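Extracellular solute-binding protein, family 7 (Colwellia psychrerythraea, PDB 4PET) probably serves as the periplasmic receptor of a TRAP transporter, binding pyruvate together with a calcium ion for uptake into the cell. Local coordinates at residues V111-W123 with S331-T343. Numbering follows the deposited sequence.
Sequences VPFGMIASEQHAW and SLNDYKHQIRAWT
L332 CD2 sits over the middle of the W123 indole, 3.5 Å from the centroid of its six-membered ring, and the selenomethionine at M115 lays its terminal CE over the rim of the same face. The M115 chain bends at its last torsion (chi3 -77°), which takes CE to L332 while M115 SE lies at the edge of the Y335 ring, 3.8 Å from Y335 CD2, a Met-aromatic contact. W123 in turn points its pyrrole edge obliquely at the face of Y335 in an offset edge-to-face pair, and its NE1 gives a nearly straight in-plane hydrogen bond to S331 OG (3.1 Å). At the other end of Y335 the hydroxyl bonds to H278 of the second subunit. I339 CG2 packs on E119 CB and leads outward to the buried carboxylate. R340 grips that group side-on, NE to OE1 and NH2 to OE2 (3.0 Å), both on syn lone pairs, with the two planes only 8° apart. The anti sides are used as well: T343 OG1 donates to OE1 at 2.6 Å, and the N-cap residue I116 gives its backbone N-H to OE2, the I116 donor tilted well out of the carboxylate plane. A glutamine here would probably leave the R340 guanidinium without its countercharge and set an amide nitrogen against two of the four donors. R340 NH2 also reaches G114 O, above the carbonyl plane, in the type II turn V111–G114. With E119, at N3, accepting from I116 N in the one half of a capping box that an isoleucine N-cap allows, the arrangement is a capped helix start, salt-bridged to the long C-terminal helix 323-353 of this DctP-family binding protein beside the subunit interface.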
loop_
_atom_site.group_PDB
_atom_site.type_symbol
_atom_site.label_atom_id
_atom_site.label_comp_id
_atom_site.label_asym_id
_atom_site.label_seq_id
_atom_site.Cartn_x
_atom_site.Cartn_y
_atom_site.Cartn_z
ATOM N N VAL A 111 9.403 -4.456 -12.802
ATOM C CA VAL A 111 10.694 -4.585 -13.487
ATOM C C VAL A 111 11.849 -4.724 -12.489
ATOM O O VAL A 111 11.803 -4.168 -11.383
ATOM C CB VAL A 111 11.007 -3.403 -14.441
ATOM C CG1 VAL A 111 9.835 -3.159 -15.385
ATOM C CG2 VAL A 111 11.290 -2.146 -13.677
ATOM N N PRO A 112 12.870 -5.508 -12.864
ATOM C CA PRO A 112 14.061 -5.695 -12.027
ATOM C C PRO A 112 14.626 -4.341 -11.627
ATOM O O PRO A 112 14.689 -3.426 -12.433
ATOM C CB PRO A 112 15.016 -6.468 -12.953
ATOM C CG PRO A 112 14.088 -7.249 -13.846
ATOM C CD PRO A 112 12.930 -6.314 -14.096
ATOM N N PHE A 113 14.999 -4.200 -10.365
ATOM C CA PHE A 113 15.518 -2.941 -9.838
ATOM C C PHE A 113 14.528 -1.764 -9.916
ATOM O O PHE A 113 14.898 -0.605 -9.710
ATOM C CB PHE A 113 16.869 -2.620 -10.502
ATOM C CG PHE A 113 17.796 -3.792 -10.508
ATOM C CD1 PHE A 113 18.395 -4.225 -9.335
ATOM C CD2 PHE A 113 18.034 -4.499 -11.653
ATOM C CE1 PHE A 113 19.222 -5.332 -9.332
ATOM C CE2 PHE A 113 18.867 -5.615 -11.649
ATOM C CZ PHE A 113 19.463 -6.011 -10.492
ATOM N N GLY A 114 13.251 -2.072 -10.103
ATOM C CA GLY A 114 12.225 -1.040 -10.172
ATOM C C GLY A 114 11.574 -0.662 -8.856
ATOM O O GLY A 114 12.218 -0.636 -7.784
HETATM N N MSE A 115 10.291 -0.334 -8.932
HETATM C CA MSE A 115 9.595 0.255 -7.787
HETATM C C MSE A 115 9.064 -0.788 -6.846
HETATM O O MSE A 115 8.709 -1.894 -7.273
HETATM C CB MSE A 115 8.442 1.136 -8.262
HETATM C CG MSE A 115 8.938 2.492 -8.667
HETATM SE SE MSE A 115 7.544 3.623 -9.402
HETATM C CE MSE A 115 7.424 2.831 -11.140
ATOM N N ILE A 116 9.034 -0.446 -5.560
ATOM C CA ILE A 116 8.320 -1.277 -4.586
ATOM C C ILE A 116 6.848 -1.019 -4.720
ATOM O O ILE A 116 6.435 -0.130 -5.491
ATOM C CB ILE A 116 8.793 -1.039 -3.156
ATOM C CG1 ILE A 116 8.553 0.403 -2.708
ATOM C CG2 ILE A 116 10.270 -1.352 -3.085
ATOM C CD1 ILE A 116 8.973 0.650 -1.241
ATOM N N ALA A 117 6.042 -1.766 -3.974
ATOM C CA ALA A 117 4.598 -1.752 -4.197
ATOM C C ALA A 117 3.970 -0.379 -3.959
ATOM O O ALA A 117 3.142 0.081 -4.751
ATOM C CB ALA A 117 3.903 -2.814 -3.348
ATOM N N SER A 118 4.343 0.273 -2.864
ATOM C CA SER A 118 3.684 1.524 -2.516
ATOM C C SER A 118 4.010 2.574 -3.576
ATOM O O SER A 118 3.185 3.414 -3.909
ATOM C CB SER A 118 4.140 1.992 -1.150
ATOM O OG SER A 118 5.535 2.261 -1.192
ATOM N N GLU A 119 5.214 2.505 -4.115
ATOM C CA GLU A 119 5.630 3.399 -5.206
ATOM C C GLU A 119 4.861 3.117 -6.487
ATOM O O GLU A 119 4.411 4.037 -7.186
ATOM C CB GLU A 119 7.126 3.240 -5.465
ATOM C CG GLU A 119 7.984 3.603 -4.254
ATOM C CD GLU A 119 9.450 3.382 -4.469
ATOM O OE1 GLU A 119 10.253 4.079 -3.820
ATOM O OE2 GLU A 119 9.821 2.488 -5.254
ATOM N N GLN A 120 4.725 1.846 -6.815
ATOM C CA GLN A 120 4.092 1.462 -8.064
ATOM C C GLN A 120 2.609 1.840 -8.050
ATOM O O GLN A 120 2.057 2.239 -9.077
ATOM C CB GLN A 120 4.297 -0.013 -8.343
ATOM C CG GLN A 120 3.870 -0.430 -9.734
ATOM C CD GLN A 120 3.800 -1.930 -9.833
ATOM O OE1 GLN A 120 3.234 -2.592 -8.958
ATOM N NE2 GLN A 120 4.404 -2.477 -10.860
ATOM N N HIS A 121 1.976 1.818 -6.882
ATOM C CA HIS A 121 0.593 2.247 -6.818
ATOM C C HIS A 121 0.445 3.751 -7.113
ATOM O O HIS A 121 -0.462 4.154 -7.817
ATOM C CB HIS A 121 0.007 1.884 -5.461
ATOM C CG HIS A 121 -0.164 0.409 -5.277
ATOM N ND1 HIS A 121 -0.278 -0.184 -4.036
ATOM C CD2 HIS A 121 -0.259 -0.590 -6.185
ATOM C CE1 HIS A 121 -0.430 -1.486 -4.191
ATOM N NE2 HIS A 121 -0.420 -1.759 -5.485
ATOM N N ALA A 122 1.362 4.556 -6.593
ATOM C CA ALA A 122 1.423 5.965 -6.903
ATOM C C ALA A 122 1.591 6.132 -8.401
ATOM O O ALA A 122 0.937 6.992 -9.043
ATOM C CB ALA A 122 2.593 6.608 -6.172
ATOM N N TRP A 123 2.489 5.339 -8.954
ATOM C CA TRP A 123 2.776 5.434 -10.374
ATOM C C TRP A 123 1.535 5.103 -11.196
ATOM O O TRP A 123 1.202 5.872 -12.110
ATOM C CB TRP A 123 3.936 4.525 -10.787
ATOM C CG TRP A 123 4.162 4.528 -12.276
ATOM C CD1 TRP A 123 4.725 5.521 -13.005
ATOM C CD2 TRP A 123 3.811 3.488 -13.221
ATOM N NE1 TRP A 123 4.732 5.190 -14.344
ATOM C CE2 TRP A 123 4.183 3.945 -14.501
ATOM C CE3 TRP A 123 3.221 2.234 -13.104
ATOM C CZ2 TRP A 123 4.009 3.173 -15.655
ATOM C CZ3 TRP A 123 3.020 1.474 -14.255
ATOM C CH2 TRP A 123 3.418 1.942 -15.514
ATOM N N SER A 331 8.821 6.778 -18.472
ATOM C CA SER A 331 7.892 7.106 -17.401
ATOM C C SER A 331 8.264 6.352 -16.133
ATOM O O SER A 331 8.257 6.929 -15.049
ATOM C CB SER A 331 6.449 6.787 -17.801
ATOM O OG SER A 331 5.588 6.979 -16.697
ATOM N N LEU A 332 8.584 5.067 -16.262
ATOM C CA LEU A 332 8.949 4.257 -15.102
ATOM C C LEU A 332 10.241 4.731 -14.472
ATOM O O LEU A 332 10.353 4.769 -13.249
ATOM C CB LEU A 332 9.092 2.787 -15.456
ATOM C CG LEU A 332 7.801 2.027 -15.695
ATOM C CD1 LEU A 332 8.131 0.682 -16.300
ATOM C CD2 LEU A 332 6.988 1.859 -14.383
ATOM N N ASN A 333 11.208 5.084 -15.315
ATOM C CA ASN A 333 12.531 5.465 -14.860
ATOM C C ASN A 333 12.489 6.848 -14.155
ATOM O O ASN A 333 12.973 7.008 -13.033
ATOM C CB ASN A 333 13.516 5.427 -16.047
ATOM C CG ASN A 333 14.919 5.860 -15.660
ATOM O OD1 ASN A 333 15.414 6.905 -16.107
ATOM N ND2 ASN A 333 15.573 5.055 -14.834
ATOM N N ASP A 334 11.860 7.822 -14.798
ATOM C CA ASP A 334 11.729 9.153 -14.209
ATOM C C ASP A 334 10.879 9.087 -12.958
ATOM O O ASP A 334 11.204 9.730 -11.979
ATOM C CB ASP A 334 11.032 10.112 -15.157
ATOM C CG ASP A 334 11.842 10.415 -16.381
ATOM O OD1 ASP A 334 13.019 9.979 -16.421
ATOM O OD2 ASP A 334 11.276 11.078 -17.285
ATOM N N TYR A 335 9.780 8.336 -13.004
ATOM C CA TYR A 335 8.905 8.254 -11.847
ATOM C C TYR A 335 9.637 7.585 -10.672
ATOM O O TYR A 335 9.633 8.112 -9.557
ATOM C CB TYR A 335 7.558 7.592 -12.143
ATOM C CG TYR A 335 6.527 7.969 -11.069
ATOM C CD1 TYR A 335 5.765 9.136 -11.190
ATOM C CD2 TYR A 335 6.369 7.194 -9.907
ATOM C CE1 TYR A 335 4.857 9.510 -10.207
ATOM C CE2 TYR A 335 5.464 7.559 -8.925
ATOM C CZ TYR A 335 4.712 8.717 -9.074
ATOM O OH TYR A 335 3.825 9.082 -8.085
ATOM N N LYS A 336 10.313 6.472 -10.922
ATOM C CA LYS A 336 11.098 5.845 -9.869
ATOM C C LYS A 336 12.117 6.815 -9.273
ATOM O O LYS A 336 12.230 6.907 -8.058
ATOM C CB LYS A 336 11.766 4.566 -10.355
ATOM C CG LYS A 336 12.596 3.892 -9.249
ATOM C CD LYS A 336 13.380 2.720 -9.760
ATOM C CE LYS A 336 14.371 3.150 -10.813
ATOM N NZ LYS A 336 15.677 2.495 -10.621
ATOM N N HIS A 337 12.825 7.578 -10.107
ATOM C CA HIS A 337 13.811 8.519 -9.576
ATOM C C HIS A 337 13.153 9.511 -8.592
ATOM O O HIS A 337 13.728 9.863 -7.537
ATOM C CB HIS A 337 14.517 9.248 -10.728
ATOM C CG HIS A 337 15.427 10.354 -10.290
ATOM N ND1 HIS A 337 16.672 10.124 -9.739
ATOM C CD2 HIS A 337 15.273 11.701 -10.318
ATOM C CE1 HIS A 337 17.246 11.279 -9.449
ATOM N NE2 HIS A 337 16.421 12.252 -9.796
ATOM N N GLN A 338 11.947 9.953 -8.938
ATOM C CA GLN A 338 11.258 10.974 -8.170
ATOM C C GLN A 338 10.707 10.440 -6.863
ATOM O O GLN A 338 10.948 11.020 -5.796
ATOM C CB GLN A 338 10.122 11.556 -8.982
ATOM C CG GLN A 338 9.214 12.466 -8.192
ATOM C CD GLN A 338 8.241 13.182 -9.085
ATOM O OE1 GLN A 338 7.037 12.890 -9.095
ATOM N NE2 GLN A 338 8.758 14.114 -9.859
ATOM N N ILE A 339 9.991 9.320 -6.949
ATOM C CA ILE A 339 9.345 8.753 -5.765
ATOM C C ILE A 339 10.358 8.054 -4.829
ATOM O O ILE A 339 10.206 8.119 -3.615
ATOM C CB ILE A 339 8.182 7.802 -6.165
ATOM C CG1 ILE A 339 7.269 7.529 -4.982
ATOM C CG2 ILE A 339 8.701 6.453 -6.769
ATOM C CD1 ILE A 339 6.509 8.717 -4.555
ATOM N N ARG A 340 11.413 7.450 -5.375
ATOM C CA ARG A 340 12.387 6.746 -4.530
ATOM C C ARG A 340 13.043 7.714 -3.572
ATOM O O ARG A 340 13.405 7.368 -2.443
ATOM C CB ARG A 340 13.463 6.088 -5.390
ATOM C CG ARG A 340 14.641 5.470 -4.614
ATOM C CD ARG A 340 14.212 4.342 -3.682
ATOM N NE ARG A 340 13.265 3.447 -4.339
ATOM C CZ ARG A 340 13.613 2.378 -5.051
ATOM N NH1 ARG A 340 14.887 2.052 -5.194
ATOM N NH2 ARG A 340 12.683 1.618 -5.614
ATOM N N ALA A 341 13.219 8.948 -4.011
ATOM C CA ALA A 341 13.831 9.929 -3.121
ATOM C C ALA A 341 12.973 10.076 -1.852
ATOM O O ALA A 341 13.493 10.195 -0.730
ATOM C CB ALA A 341 14.004 11.267 -3.850
ATOM N N TRP A 342 11.656 10.053 -2.016
ATOM C CA TRP A 342 10.748 10.195 -0.881
ATOM C C TRP A 342 10.720 8.935 -0.017
ATOM O O TRP A 342 10.647 8.998 1.214
ATOM C CB TRP A 342 9.324 10.494 -1.369
ATOM C CG TRP A 342 8.284 10.355 -0.271
ATOM C CD1 TRP A 342 7.191 9.534 -0.275
ATOM C CD2 TRP A 342 8.276 11.028 0.997
ATOM N NE1 TRP A 342 6.500 9.669 0.899
ATOM C CE2 TRP A 342 7.147 10.572 1.705
ATOM C CE3 TRP A 342 9.105 11.984 1.594
ATOM C CZ2 TRP A 342 6.820 11.047 2.980
ATOM C CZ3 TRP A 342 8.784 12.451 2.858
ATOM C CH2 TRP A 342 7.661 11.979 3.543
ATOM N N THR A 343 10.704 7.788 -0.675
ATOM C CA THR A 343 10.799 6.515 0.021
ATOM C C THR A 343 12.047 6.461 0.892
ATOM O O THR A 343 11.985 6.000 2.022
ATOM C CB THR A 343 10.861 5.372 -1.011
ATOM O OG1 THR A 343 9.577 5.239 -1.641
ATOM C CG2 THR A 343 11.286 4.055 -0.351
HETATM O O HOH W 1 15.550 0.225 -6.932
HETATM O O HOH W 2 7.744 3.955 0.363
#